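Local coordinates for protein pyridoxal 5'-phosphate synthase subunit PdxT (Thermus thermophilus, PDB 2YWD) that probably hydrolyses glutamine to glutamate and ammonia, which is passed to its partner subunit PdxS for making pyridoxal 5'-phosphate, at residues L40-G54 and S74-W86. Numbering follows the deposited sequence.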
loop_
_atom_site.group_PDB
_atom_site.type_symbol
_atom_site.label_atom_id
_atom_site.label_comp_id
_atom_site.label_asym_id
_atom_site.label_seq_id
_atom_site.Cartn_x
_atom_site.Cartn_y
_atom_site.Cartn_z
ATOM N N LEU A 40 -1.415 -15.212 -7.993
ATOM C CA LEU A 40 -0.901 -14.418 -6.881
ATOM C C LEU A 40 -1.734 -14.546 -5.612
ATOM O O LEU A 40 -2.956 -14.690 -5.665
ATOM C CB LEU A 40 -0.827 -12.934 -7.262
ATOM C CG LEU A 40 0.146 -12.471 -8.347
ATOM C CD1 LEU A 40 -0.001 -10.964 -8.523
ATOM C CD2 LEU A 40 1.586 -12.830 -7.963
ATOM N N LYS A 41 -1.058 -14.502 -4.470
ATOM C CA LYS A 41 -1.724 -14.551 -3.173
ATOM C C LYS A 41 -1.613 -13.159 -2.559
ATOM O O LYS A 41 -2.396 -12.785 -1.688
ATOM C CB LYS A 41 -1.048 -15.553 -2.237
ATOM C CG LYS A 41 -1.204 -17.009 -2.633
ATOM C CD LYS A 41 -0.486 -17.908 -1.637
ATOM C CE LYS A 41 -0.608 -19.377 -2.022
ATOM N NZ LYS A 41 0.097 -20.259 -1.048
ATOM N N ALA A 42 -0.626 -12.396 -3.023
ATOM C CA ALA A 42 -0.393 -11.053 -2.505
ATOM C C ALA A 42 0.070 -10.095 -3.592
ATOM O O ALA A 42 0.823 -10.473 -4.492
ATOM C CB ALA A 42 0.646 -11.100 -1.387
ATOM N N LEU A 43 -0.382 -8.850 -3.495
ATOM C CA LEU A 43 -0.011 -7.818 -4.450
ATOM C C LEU A 43 0.339 -6.529 -3.713
ATOM O O LEU A 43 -0.425 -6.060 -2.875
ATOM C CB LEU A 43 -1.163 -7.536 -5.419
ATOM C CG LEU A 43 -0.933 -6.377 -6.395
ATOM C CD1 LEU A 43 0.156 -6.754 -7.389
ATOM C CD2 LEU A 43 -2.232 -6.057 -7.133
ATOM N N ILE A 44 1.503 -5.972 -4.021
ATOM C CA ILE A 44 1.922 -4.721 -3.406
ATOM C C ILE A 44 1.761 -3.607 -4.430
ATOM O O ILE A 44 2.184 -3.752 -5.574
ATOM C CB ILE A 44 3.401 -4.755 -2.979
ATOM C CG1 ILE A 44 3.606 -5.799 -1.878
ATOM C CG2 ILE A 44 3.836 -3.365 -2.502
ATOM C CD1 ILE A 44 5.050 -5.939 -1.429
ATOM N N VAL A 45 1.125 -2.515 -4.022
ATOM C CA VAL A 45 0.948 -1.357 -4.887
ATOM C C VAL A 45 1.949 -0.375 -4.284
ATOM O O VAL A 45 1.761 0.115 -3.169
ATOM C CB VAL A 45 -0.496 -0.819 -4.812
ATOM C CG1 VAL A 45 -0.668 0.355 -5.766
ATOM C CG2 VAL A 45 -1.475 -1.934 -5.178
ATOM N N PRO A 46 3.034 -0.080 -5.020
ATOM C CA PRO A 46 4.131 0.809 -4.624
ATOM C C PRO A 46 3.888 2.300 -4.508
ATOM O O PRO A 46 2.821 2.810 -4.835
ATOM C CB PRO A 46 5.182 0.516 -5.680
ATOM C CG PRO A 46 4.337 0.432 -6.914
ATOM C CD PRO A 46 3.158 -0.433 -6.451
ATOM N N GLY A 47 4.918 2.988 -4.031
ATOM C CA GLY A 47 4.851 4.430 -3.928
ATOM C C GLY A 47 5.024 4.903 -5.358
ATOM O O GLY A 47 5.479 4.139 -6.218
ATOM N N GLY A 48 4.661 6.150 -5.624
ATOM C CA GLY A 48 4.786 6.666 -6.973
ATOM C C GLY A 48 3.813 7.802 -7.205
ATOM O O GLY A 48 3.510 8.562 -6.290
ATOM N N GLU A 49 3.316 7.901 -8.432
ATOM C CA GLU A 49 2.381 8.956 -8.810
ATOM C C GLU A 49 0.976 8.348 -8.811
ATOM O O GLU A 49 0.572 7.698 -9.773
ATOM C CB GLU A 49 2.765 9.483 -10.198
ATOM C CG GLU A 49 2.305 10.898 -10.463
ATOM C CD GLU A 49 0.803 11.000 -10.463
ATOM O OE1 GLU A 49 0.198 10.744 -11.522
ATOM O OE2 GLU A 49 0.234 11.318 -9.400
ATOM N N SER A 50 0.233 8.574 -7.729
ATOM C CA SER A 50 -1.098 7.988 -7.575
ATOM C C SER A 50 -2.117 8.189 -8.691
ATOM O O SER A 50 -2.898 7.278 -8.965
ATOM C CB SER A 50 -1.724 8.412 -6.234
ATOM O OG SER A 50 -2.084 9.786 -6.211
ATOM N N THR A 51 -2.131 9.348 -9.341
ATOM C CA THR A 51 -3.117 9.555 -10.401
ATOM C C THR A 51 -2.792 8.709 -11.632
ATOM O O THR A 51 -3.694 8.238 -12.334
ATOM C CB THR A 51 -3.221 11.042 -10.829
ATOM O OG1 THR A 51 -2.124 11.379 -11.687
ATOM C CG2 THR A 51 -3.215 11.952 -9.606
ATOM N N THR A 52 -1.503 8.508 -11.885
ATOM C CA THR A 52 -1.060 7.715 -13.027
ATOM C C THR A 52 -1.270 6.224 -12.771
ATOM O O THR A 52 -1.796 5.509 -13.625
ATOM C CB THR A 52 0.421 7.999 -13.343
ATOM O OG1 THR A 52 0.559 9.374 -13.728
ATOM C CG2 THR A 52 0.921 7.107 -14.470
ATOM N N ILE A 53 -0.861 5.752 -11.598
ATOM C CA ILE A 53 -1.048 4.347 -11.254
ATOM C C ILE A 53 -2.542 4.034 -11.340
ATOM O O ILE A 53 -2.942 3.003 -11.879
ATOM C CB ILE A 53 -0.528 4.046 -9.832
ATOM C CG1 ILE A 53 1.002 4.057 -9.838
ATOM C CG2 ILE A 53 -1.048 2.690 -9.348
ATOM C CD1 ILE A 53 1.630 3.988 -8.451
ATOM N N GLY A 54 -3.363 4.942 -10.822
ATOM C CA GLY A 54 -4.801 4.736 -10.871
ATOM C C GLY A 54 -5.340 4.689 -12.292
ATOM O O GLY A 54 -6.105 3.786 -12.646
ATOM N N SER A 74 -9.279 -13.887 -2.312
ATOM C CA SER A 74 -8.174 -14.646 -2.887
ATOM C C SER A 74 -6.943 -13.792 -3.196
ATOM O O SER A 74 -6.040 -14.235 -3.905
ATOM C CB SER A 74 -8.629 -15.341 -4.170
ATOM O OG SER A 74 -9.004 -14.384 -5.145
ATOM N N LEU A 75 -6.904 -12.573 -2.671
ATOM C CA LEU A 75 -5.765 -11.695 -2.922
ATOM C C LEU A 75 -5.585 -10.639 -1.839
ATOM O O LEU A 75 -6.494 -9.848 -1.576
ATOM C CB LEU A 75 -5.923 -10.998 -4.277
ATOM C CG LEU A 75 -4.758 -10.102 -4.708
ATOM C CD1 LEU A 75 -3.504 -10.956 -4.876
ATOM C CD2 LEU A 75 -5.101 -9.387 -6.011
ATOM N N ALA A 76 -4.410 -10.636 -1.214
ATOM C CA ALA A 76 -4.094 -9.664 -0.170
ATOM C C ALA A 76 -3.397 -8.483 -0.834
ATOM O O ALA A 76 -2.650 -8.661 -1.793
ATOM C CB ALA A 76 -3.184 -10.284 0.873
ATOM N N LEU A 77 -3.636 -7.288 -0.306
ATOM C CA LEU A 77 -3.059 -6.064 -0.852
ATOM C C LEU A 77 -2.301 -5.261 0.193
ATOM O O LEU A 77 -2.716 -5.171 1.346
ATOM C CB LEU A 77 -4.165 -5.167 -1.415
ATOM C CG LEU A 77 -5.088 -5.747 -2.480
ATOM C CD1 LEU A 77 -6.160 -4.723 -2.822
ATOM C CD2 LEU A 77 -4.274 -6.117 -3.714
ATOM N N PHE A 78 -1.191 -4.669 -0.231
ATOM C CA PHE A 78 -0.374 -3.823 0.629
ATOM C C PHE A 78 -0.048 -2.597 -0.217
ATOM O O PHE A 78 0.675 -2.694 -1.207
ATOM C CB PHE A 78 0.923 -4.542 1.038
ATOM C CG PHE A 78 1.797 -3.751 1.996
ATOM C CD1 PHE A 78 1.305 -2.631 2.664
ATOM C CD2 PHE A 78 3.111 -4.153 2.247
ATOM C CE1 PHE A 78 2.106 -1.924 3.567
ATOM C CE2 PHE A 78 3.919 -3.456 3.148
ATOM C CZ PHE A 78 3.417 -2.340 3.810
ATOM N N GLY A 79 -0.613 -1.454 0.159
ATOM C CA GLY A 79 -0.360 -0.230 -0.575
ATOM C C GLY A 79 0.498 0.708 0.249
ATOM O O GLY A 79 0.221 0.932 1.425
ATOM N N THR A 80 1.541 1.250 -0.366
ATOM C CA THR A 80 2.448 2.165 0.313
ATOM C C THR A 80 2.461 3.502 -0.417
ATOM O O THR A 80 2.741 3.551 -1.612
ATOM C CB THR A 80 3.892 1.605 0.341
ATOM O OG1 THR A 80 4.368 1.415 -1.003
ATOM C CG2 THR A 80 3.920 0.274 1.060
ATOM N N CYS A 81 2.158 4.578 0.306
ATOM C CA CYS A 81 2.149 5.917 -0.282
ATOM C C CYS A 81 1.102 5.947 -1.399
ATOM O O CYS A 81 -0.096 5.909 -1.122
ATOM C CB CYS A 81 3.550 6.252 -0.818
ATOM S SG CYS A 81 3.752 7.895 -1.594
ATOM N N ALA A 82 1.545 6.004 -2.651
ATOM C CA ALA A 82 0.620 6.014 -3.786
ATOM C C ALA A 82 -0.327 4.820 -3.685
ATOM O O ALA A 82 -1.509 4.920 -4.008
ATOM C CB ALA A 82 1.400 5.942 -5.093
ATOM N N GLY A 83 0.211 3.685 -3.244
ATOM C CA GLY A 83 -0.597 2.488 -3.096
ATOM C C GLY A 83 -1.689 2.640 -2.050
ATOM O O GLY A 83 -2.778 2.082 -2.205
ATOM N N ALA A 84 -1.402 3.379 -0.977
ATOM C CA ALA A 84 -2.389 3.608 0.080
ATOM C C ALA A 84 -3.499 4.505 -0.463
ATOM O O ALA A 84 -4.680 4.315 -0.161
ATOM C CB ALA A 84 -1.727 4.264 1.295
ATOM N N ILE A 85 -3.106 5.492 -1.260
ATOM C CA ILE A 85 -4.065 6.406 -1.865
ATOM C C ILE A 85 -4.979 5.629 -2.818
ATOM O O ILE A 85 -6.198 5.812 -2.818
ATOM C CB ILE A 85 -3.328 7.520 -2.640
ATOM C CG1 ILE A 85 -2.557 8.407 -1.656
ATOM C CG2 ILE A 85 -4.323 8.352 -3.437
ATOM C CD1 ILE A 85 -1.519 9.304 -2.324
ATOM N N TRP A 86 -4.378 4.756 -3.623
ATOM C CA TRP A 86 -5.116 3.937 -4.589
ATOM C C TRP A 86 -6.165 3.063 -3.905
ATOM O O TRP A 86 -7.245 2.829 -4.451
ATOM C CB TRP A 86 -4.139 3.042 -5.360
ATOM C CG TRP A 86 -4.755 2.300 -6.499
ATOM C CD1 TRP A 86 -5.242 2.836 -7.660
ATOM C CD2 TRP A 86 -4.931 0.880 -6.607
ATOM N NE1 TRP A 86 -5.706 1.836 -8.485
ATOM C CE2 TRP A 86 -5.527 0.626 -7.862
ATOM C CE3 TRP A 86 -4.640 -0.203 -5.763
ATOM C CZ2 TRP A 86 -5.839 -0.669 -8.298
ATOM C CZ3 TRP A 86 -4.954 -1.493 -6.197
ATOM C CH2 TRP A 86 -5.547 -1.712 -7.455
HETATM O O HOH W 1 -7.457 2.353 -10.723
#
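V45 and W86 meet at about a right angle where two parallel strands of the central sheet give way to their helices. With CG anti to the backbone N (chi1 -172°), W86 swings its indole back toward the strand, and V45 CG2 rests 3.7 Å from CZ3 of the six-membered ring. The other branch, V45 CG1, comes within 3.4 Å of G83 CA. The two branches of valine suit this place, one for the indole and one for the glycine. Having no side chain, G83 lets its CA lie 3.3 Å from V45 O, a CA-H...O contact. The five-membered ring lies by another glycine, G54, whose CA is 3.8 Å from W86 CD1. Here a water accepts from W86 NE1 and donates to G54 O, so the buried N-H is satisfied and the two helices are bridged.

Five backbone hydrogen bonds, from A76 N to K41 O through to T80 N to V45 O (3.0 Å), join strand 42-45 and the residue before it to strand 76-80. On the face carrying V45, L43 and L77 lie side by side, with L77 CD2 3.8 Å from L43 CB, and both reach V66 of helix 62-71.

Beyond the strands, A82 puts its methyl 3.3 Å from G48 N, also touching P46 O and I53 CD1; a methyl is small enough to sit this close to the backbone of residues 46-48. S50 CB packs on I85 CG2, while its hydroxyl bonds to Q97.

C81, the predicted nucleophile, occupies a strained turn (phi 61°, psi -109°) between strand and helix, consistent with the nucleophile elbow of class I glutamine amidotransferases, and its side chain adjoins H172. Backbone bonds thus pair the strands, while small apolar contacts set the two helix starts, placing C81 beside the 48-50 turn predicted to bind glutamine, nearest to G48.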